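Local coordinates for vaginolysin (PDB 5IMY), which is a secreted toxin of the cholesterol-dependent cytolysin family, which probably binds cholesterol in host membranes and lyses the cells, at residues E61-T75 against Q364-R378. Residues are numbered along the deposited sequence; the frame is centred on the assembly and turned at random. Where two conformers were deposited one is given.
Sequences EFVVVEHQKKNITNT and QSNSDYIETKVSSYR
Lys-69 sends CG away from its backbone N (chi1 174°) and kinks farther out, while CG of Asp-368 stands beside its own backbone N (chi1 -72°). These torsions bring Lys-69 NZ to Asp-368 OD1 in a salt bridge (3.3 Å). They belong to a long, twisted antiparallel ladder between strands 62-76 and 363-389. In cholesterol-dependent cytolysins such long strands form the elongated domain 2, which leads to the C-terminal beta sandwich. Fourteen backbone hydrogen bonds run from Phe-62/Tyr-377 to Asn-74/Ser-365. The N-to-C directions of the two segments are 141° apart, so the pair is antiparallel but clearly twisted. Strand 51-57 pairs with the other edge of strand 62-76.

Asp-368 OD2 also accepts the backbone N-H of Ile-47. On the same face, Val-63 CG1 meets Val-374 CG2 at 3.6 Å. Between these pairs, Thr-372 CG2 lies over one face of the His-67 imidazole. Thr-372 OG1 is hydrogen-bonded to His-203. On the opposite face, Phe-62 CB rests over the Tyr-377 ring in the conformer given, so that contact is less sure. There too, the edge of the Tyr-369 ring is turned to Ile-72 N, and its CE2 touches Ile-72 CB at 3.9 Å.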
loop_
_atom_site.group_PDB
_atom_site.type_symbol
_atom_site.label_atom_id
_atom_site.label_comp_id
_atom_site.label_asym_id
_atom_site.label_seq_id
_atom_site.Cartn_x
_atom_site.Cartn_y
_atom_site.Cartn_z
ATOM N N GLU A 61 -16.415 7.755 -9.079
ATOM C CA GLU A 61 -15.153 8.170 -8.468
ATOM C C GLU A 61 -15.039 7.827 -6.985
ATOM O O GLU A 61 -15.625 8.508 -6.138
ATOM C CB GLU A 61 -14.968 9.679 -8.654
ATOM C CG GLU A 61 -13.535 10.096 -8.927
ATOM C CD GLU A 61 -13.353 11.600 -8.916
ATOM O OE1 GLU A 61 -14.232 12.303 -8.375
ATOM O OE2 GLU A 61 -12.331 12.080 -9.451
ATOM N N PHE A 62 -14.288 6.776 -6.661
ATOM C CA PHE A 62 -14.015 6.409 -5.275
ATOM C C PHE A 62 -12.704 7.062 -4.857
ATOM O O PHE A 62 -11.631 6.658 -5.314
ATOM C CB PHE A 62 -13.952 4.892 -5.119
ATOM C CG PHE A 62 -13.655 4.440 -3.716
ATOM C CD1 PHE A 62 -14.534 4.721 -2.685
ATOM C CD2 PHE A 62 -12.505 3.727 -3.431
ATOM C CE1 PHE A 62 -14.269 4.307 -1.398
ATOM C CE2 PHE A 62 -12.234 3.307 -2.144
ATOM C CZ PHE A 62 -13.118 3.598 -1.125
ATOM N N VAL A 63 -12.789 8.060 -3.981
ATOM C CA VAL A 63 -11.646 8.889 -3.610
ATOM C C VAL A 63 -11.128 8.444 -2.249
ATOM O O VAL A 63 -11.902 8.315 -1.293
ATOM C CB VAL A 63 -12.031 10.378 -3.583
ATOM C CG1 VAL A 63 -10.812 11.249 -3.291
ATOM C CG2 VAL A 63 -12.684 10.786 -4.899
ATOM N N VAL A 64 -9.819 8.215 -2.162
ATOM C CA VAL A 64 -9.133 7.945 -0.902
ATOM C C VAL A 64 -8.187 9.103 -0.622
ATOM O O VAL A 64 -7.449 9.538 -1.514
ATOM C CB VAL A 64 -8.362 6.613 -0.945
ATOM C CG1 VAL A 64 -7.411 6.492 0.253
ATOM C CG2 VAL A 64 -9.326 5.438 -0.970
ATOM N N VAL A 65 -8.210 9.598 0.612
ATOM C CA VAL A 65 -7.230 10.562 1.099
ATOM C C VAL A 65 -6.476 9.902 2.243
ATOM O O VAL A 65 -7.091 9.284 3.121
ATOM C CB VAL A 65 -7.889 11.877 1.556
ATOM C CG1 VAL A 65 -8.690 12.493 0.418
ATOM C CG2 VAL A 65 -8.780 11.654 2.775
ATOM N N GLU A 66 -5.150 10.013 2.224
ATOM C CA GLU A 66 -4.315 9.396 3.245
ATOM C C GLU A 66 -3.357 10.436 3.801
ATOM O O GLU A 66 -2.639 11.097 3.043
ATOM C CB GLU A 66 -3.556 8.183 2.684
ATOM C CG GLU A 66 -2.049 8.344 2.532
ATOM C CD GLU A 66 -1.374 7.040 2.163
ATOM O OE1 GLU A 66 -2.074 6.126 1.676
ATOM O OE2 GLU A 66 -0.146 6.922 2.378
ATOM N N HIS A 67 -3.356 10.572 5.122
ATOM C CA HIS A 67 -2.509 11.517 5.828
ATOM C C HIS A 67 -1.431 10.748 6.576
ATOM O O HIS A 67 -1.706 9.703 7.174
ATOM C CB HIS A 67 -3.333 12.355 6.813
ATOM C CG HIS A 67 -4.659 12.793 6.275
ATOM N ND1 HIS A 67 -4.992 14.119 6.110
ATOM C CD2 HIS A 67 -5.739 12.084 5.868
ATOM C CE1 HIS A 67 -6.218 14.209 5.624
ATOM N NE2 HIS A 67 -6.691 12.988 5.466
ATOM N N GLN A 68 -0.204 11.255 6.532
ATOM C CA GLN A 68 0.895 10.628 7.249
ATOM C C GLN A 68 1.926 11.691 7.589
ATOM O O GLN A 68 2.143 12.627 6.816
ATOM C CB GLN A 68 1.529 9.499 6.426
ATOM C CG GLN A 68 2.610 9.952 5.462
ATOM C CD GLN A 68 2.726 9.046 4.255
ATOM O OE1 GLN A 68 3.030 7.858 4.376
ATOM N NE2 GLN A 68 2.471 9.606 3.077
ATOM N N LYS A 69 2.551 11.540 8.751
ATOM C CA LYS A 69 3.494 12.531 9.248
ATOM C C LYS A 69 4.828 12.375 8.530
ATOM O O LYS A 69 5.429 11.295 8.550
ATOM C CB LYS A 69 3.664 12.381 10.758
ATOM C CG LYS A 69 4.729 13.281 11.367
ATOM C CD LYS A 69 6.091 12.604 11.422
ATOM C CE LYS A 69 6.970 13.234 12.486
ATOM N NZ LYS A 69 8.365 13.434 12.016
ATOM N N LYS A 70 5.287 13.449 7.900
ATOM C CA LYS A 70 6.576 13.487 7.227
ATOM C C LYS A 70 7.443 14.585 7.833
ATOM O O LYS A 70 7.039 15.300 8.752
ATOM C CB LYS A 70 6.408 13.716 5.723
ATOM C CG LYS A 70 5.797 12.557 4.979
ATOM C CD LYS A 70 6.200 12.600 3.522
ATOM C CE LYS A 70 5.471 11.553 2.715
ATOM N NZ LYS A 70 4.615 12.206 1.713
ATOM N N ASN A 71 8.651 14.709 7.295
ATOM C CA ASN A 71 9.581 15.757 7.679
ATOM C C ASN A 71 10.275 16.269 6.429
ATOM O O ASN A 71 10.620 15.486 5.540
ATOM C CB ASN A 71 10.619 15.243 8.685
ATOM C CG ASN A 71 11.831 16.148 8.784
ATOM O OD1 ASN A 71 11.862 17.080 9.585
ATOM N ND2 ASN A 71 12.839 15.874 7.963
ATOM N N ILE A 72 10.469 17.583 6.360
ATOM C CA ILE A 72 11.225 18.211 5.284
ATOM C C ILE A 72 12.472 18.835 5.891
ATOM O O ILE A 72 12.388 19.538 6.904
ATOM C CB ILE A 72 10.392 19.269 4.534
ATOM C CG1 ILE A 72 11.194 19.808 3.336
ATOM C CG2 ILE A 72 9.921 20.372 5.493
ATOM C CD1 ILE A 72 11.090 21.302 3.103
ATOM N N THR A 73 13.623 18.559 5.285
ATOM C CA THR A 73 14.878 19.211 5.631
ATOM C C THR A 73 15.442 19.843 4.368
ATOM O O THR A 73 15.531 19.182 3.329
ATOM C CB THR A 73 15.888 18.224 6.224
ATOM O OG1 THR A 73 15.274 17.487 7.288
ATOM C CG2 THR A 73 17.110 18.965 6.765
ATOM N N ASN A 74 15.812 21.116 4.452
ATOM C CA ASN A 74 16.309 21.849 3.299
ATOM C C ASN A 74 17.589 22.575 3.678
ATOM O O ASN A 74 17.659 23.213 4.734
ATOM C CB ASN A 74 15.269 22.847 2.786
ATOM C CG ASN A 74 15.601 23.372 1.405
ATOM O OD1 ASN A 74 16.225 22.681 0.599
ATOM N ND2 ASN A 74 15.189 24.604 1.126
ATOM N N THR A 75 18.597 22.469 2.816
ATOM C CA THR A 75 19.869 23.155 2.997
ATOM C C THR A 75 20.164 23.931 1.725
ATOM O O THR A 75 20.247 23.341 0.643
ATOM C CB THR A 75 20.997 22.165 3.299
ATOM O OG1 THR A 75 20.676 21.416 4.478
ATOM C CG2 THR A 75 22.318 22.897 3.510
ATOM N N GLN A 364 20.298 25.513 7.070
ATOM C CA GLN A 364 19.524 24.288 7.209
ATOM C C GLN A 364 18.186 24.626 7.854
ATOM O O GLN A 364 18.146 25.226 8.934
ATOM C CB GLN A 364 20.282 23.255 8.043
ATOM C CG GLN A 364 19.446 22.050 8.459
ATOM C CD GLN A 364 20.272 20.976 9.139
ATOM O OE1 GLN A 364 21.183 20.404 8.541
ATOM N NE2 GLN A 364 19.960 20.699 10.401
ATOM N N SER A 365 17.097 24.248 7.190
ATOM C CA SER A 365 15.753 24.435 7.717
ATOM C C SER A 365 15.022 23.107 7.650
ATOM O O SER A 365 15.055 22.428 6.618
ATOM C CB SER A 365 14.991 25.502 6.929
ATOM O OG SER A 365 15.619 26.765 7.057
ATOM N N ASN A 366 14.371 22.732 8.749
ATOM C CA ASN A 366 13.592 21.507 8.778
ATOM C C ASN A 366 12.344 21.722 9.618
ATOM O O ASN A 366 12.326 22.546 10.537
ATOM C CB ASN A 366 14.403 20.324 9.328
ATOM C CG ASN A 366 14.543 20.359 10.836
ATOM O OD1 ASN A 366 14.752 21.417 11.430
ATOM N ND2 ASN A 366 14.428 19.196 11.466
ATOM N N SER A 367 11.297 20.972 9.288
ATOM C CA SER A 367 10.024 21.087 9.981
ATOM C C SER A 367 9.211 19.828 9.732
ATOM O O SER A 367 9.197 19.302 8.616
ATOM C CB SER A 367 9.240 22.316 9.509
ATOM O OG SER A 367 7.922 22.294 10.019
ATOM N N ASP A 368 8.545 19.348 10.776
ATOM C CA ASP A 368 7.600 18.256 10.621
ATOM C C ASP A 368 6.290 18.784 10.055
ATOM O O ASP A 368 5.922 19.945 10.257
ATOM C CB ASP A 368 7.345 17.559 11.959
ATOM C CG ASP A 368 8.530 16.733 12.423
ATOM O OD1 ASP A 368 9.447 16.493 11.610
ATOM O OD2 ASP A 368 8.536 16.315 13.601
ATOM N N TYR A 369 5.588 17.917 9.333
ATOM C CA TYR A 369 4.303 18.278 8.757
ATOM C C TYR A 369 3.591 17.003 8.336
ATOM O O TYR A 369 4.215 15.966 8.099
ATOM C CB TYR A 369 4.466 19.224 7.562
ATOM C CG TYR A 369 5.023 18.547 6.334
ATOM C CD1 TYR A 369 4.200 18.199 5.273
ATOM C CD2 TYR A 369 6.374 18.244 6.241
ATOM C CE1 TYR A 369 4.705 17.577 4.151
ATOM C CE2 TYR A 369 6.890 17.620 5.124
ATOM C CZ TYR A 369 6.052 17.288 4.082
ATOM O OH TYR A 369 6.564 16.666 2.967
ATOM N N ILE A 370 2.271 17.099 8.245
ATOM C CA ILE A 370 1.426 16.003 7.796
ATOM C C ILE A 370 1.124 16.228 6.323
ATOM O O ILE A 370 0.531 17.247 5.954
ATOM C CB ILE A 370 0.136 15.921 8.629
ATOM C CG1 ILE A 370 0.423 15.257 9.978
ATOM C CG2 ILE A 370 -0.969 15.161 7.889
ATOM C CD1 ILE A 370 0.188 16.157 11.163
ATOM N N GLU A 371 1.536 15.289 5.476
ATOM C CA GLU A 371 1.210 15.354 4.060
ATOM C C GLU A 371 -0.034 14.526 3.770
ATOM O O GLU A 371 -0.204 13.426 4.303
ATOM C CB GLU A 371 2.366 14.852 3.192
ATOM C CG GLU A 371 2.103 15.060 1.701
ATOM C CD GLU A 371 3.203 14.531 0.810
ATOM O OE1 GLU A 371 4.150 15.290 0.513
ATOM O OE2 GLU A 371 3.128 13.348 0.415
ATOM N N THR A 372 -0.903 15.068 2.922
ATOM C CA THR A 372 -2.071 14.359 2.417
ATOM C C THR A 372 -1.851 14.013 0.955
ATOM O O THR A 372 -1.453 14.871 0.160
ATOM C CB THR A 372 -3.339 15.195 2.560
ATOM O OG1 THR A 372 -3.551 15.469 3.942
ATOM C CG2 THR A 372 -4.547 14.449 2.004
ATOM N N LYS A 373 -2.105 12.759 0.613
ATOM C CA LYS A 373 -2.146 12.313 -0.767
ATOM C C LYS A 373 -3.565 11.890 -1.112
ATOM O O LYS A 373 -4.396 11.652 -0.232
ATOM C CB LYS A 373 -1.174 11.157 -1.005
ATOM C CG LYS A 373 0.260 11.590 -1.242
ATOM C CD LYS A 373 1.144 10.383 -1.500
ATOM C CE LYS A 373 2.614 10.734 -1.403
ATOM N NZ LYS A 373 3.207 10.183 -0.160
ATOM N N VAL A 374 -3.838 11.799 -2.408
ATOM C CA VAL A 374 -5.181 11.518 -2.894
ATOM C C VAL A 374 -5.092 10.594 -4.100
ATOM O O VAL A 374 -4.176 10.710 -4.920
ATOM C CB VAL A 374 -5.933 12.820 -3.247
ATOM C CG1 VAL A 374 -5.350 13.465 -4.504
ATOM C CG2 VAL A 374 -7.423 12.552 -3.401
ATOM N N SER A 375 -6.047 9.674 -4.199
ATOM C CA SER A 375 -6.157 8.784 -5.345
ATOM C C SER A 375 -7.627 8.452 -5.544
ATOM O O SER A 375 -8.428 8.519 -4.609
ATOM C CB SER A 375 -5.336 7.504 -5.150
ATOM O OG SER A 375 -5.227 6.777 -6.360
ATOM N N SER A 376 -7.978 8.089 -6.776
ATOM C CA SER A 376 -9.376 7.864 -7.106
ATOM C C SER A 376 -9.493 6.899 -8.274
ATOM O O SER A 376 -8.590 6.799 -9.108
ATOM C CB SER A 376 -10.080 9.180 -7.456
ATOM O OG SER A 376 -9.640 9.672 -8.712
ATOM N N TYR A 377 -10.618 6.191 -8.339
ATOM C CA TYR A 377 -10.906 5.385 -9.515
ATOM C C TYR A 377 -12.399 5.409 -9.793
ATOM O O TYR A 377 -13.219 5.361 -8.870
ATOM C CB TYR A 377 -10.400 3.944 -9.371
ATOM C CG TYR A 377 -10.869 3.189 -8.147
ATOM C CD1 TYR A 377 -12.169 2.711 -8.051
ATOM C CD2 TYR A 377 -9.994 2.919 -7.102
ATOM C CE1 TYR A 377 -12.593 2.008 -6.937
ATOM C CE2 TYR A 377 -10.408 2.218 -5.987
ATOM C CZ TYR A 377 -11.707 1.762 -5.911
ATOM O OH TYR A 377 -12.120 1.064 -4.800
ATOM N N ARG A 378 -12.732 5.495 -11.076
ATOM C CA ARG A 378 -14.106 5.583 -11.556
ATOM C C ARG A 378 -14.550 4.200 -12.016
ATOM O O ARG A 378 -13.949 3.623 -12.929
ATOM C CB ARG A 378 -14.223 6.599 -12.692
ATOM C CG ARG A 378 -15.635 6.765 -13.246
ATOM C CD ARG A 378 -15.716 7.907 -14.253
ATOM N NE ARG A 378 -15.141 9.143 -13.726
ATOM C CZ ARG A 378 -15.785 10.002 -12.942
ATOM N NH1 ARG A 378 -17.042 9.773 -12.582
ATOM N NH2 ARG A 378 -15.168 11.095 -12.514
#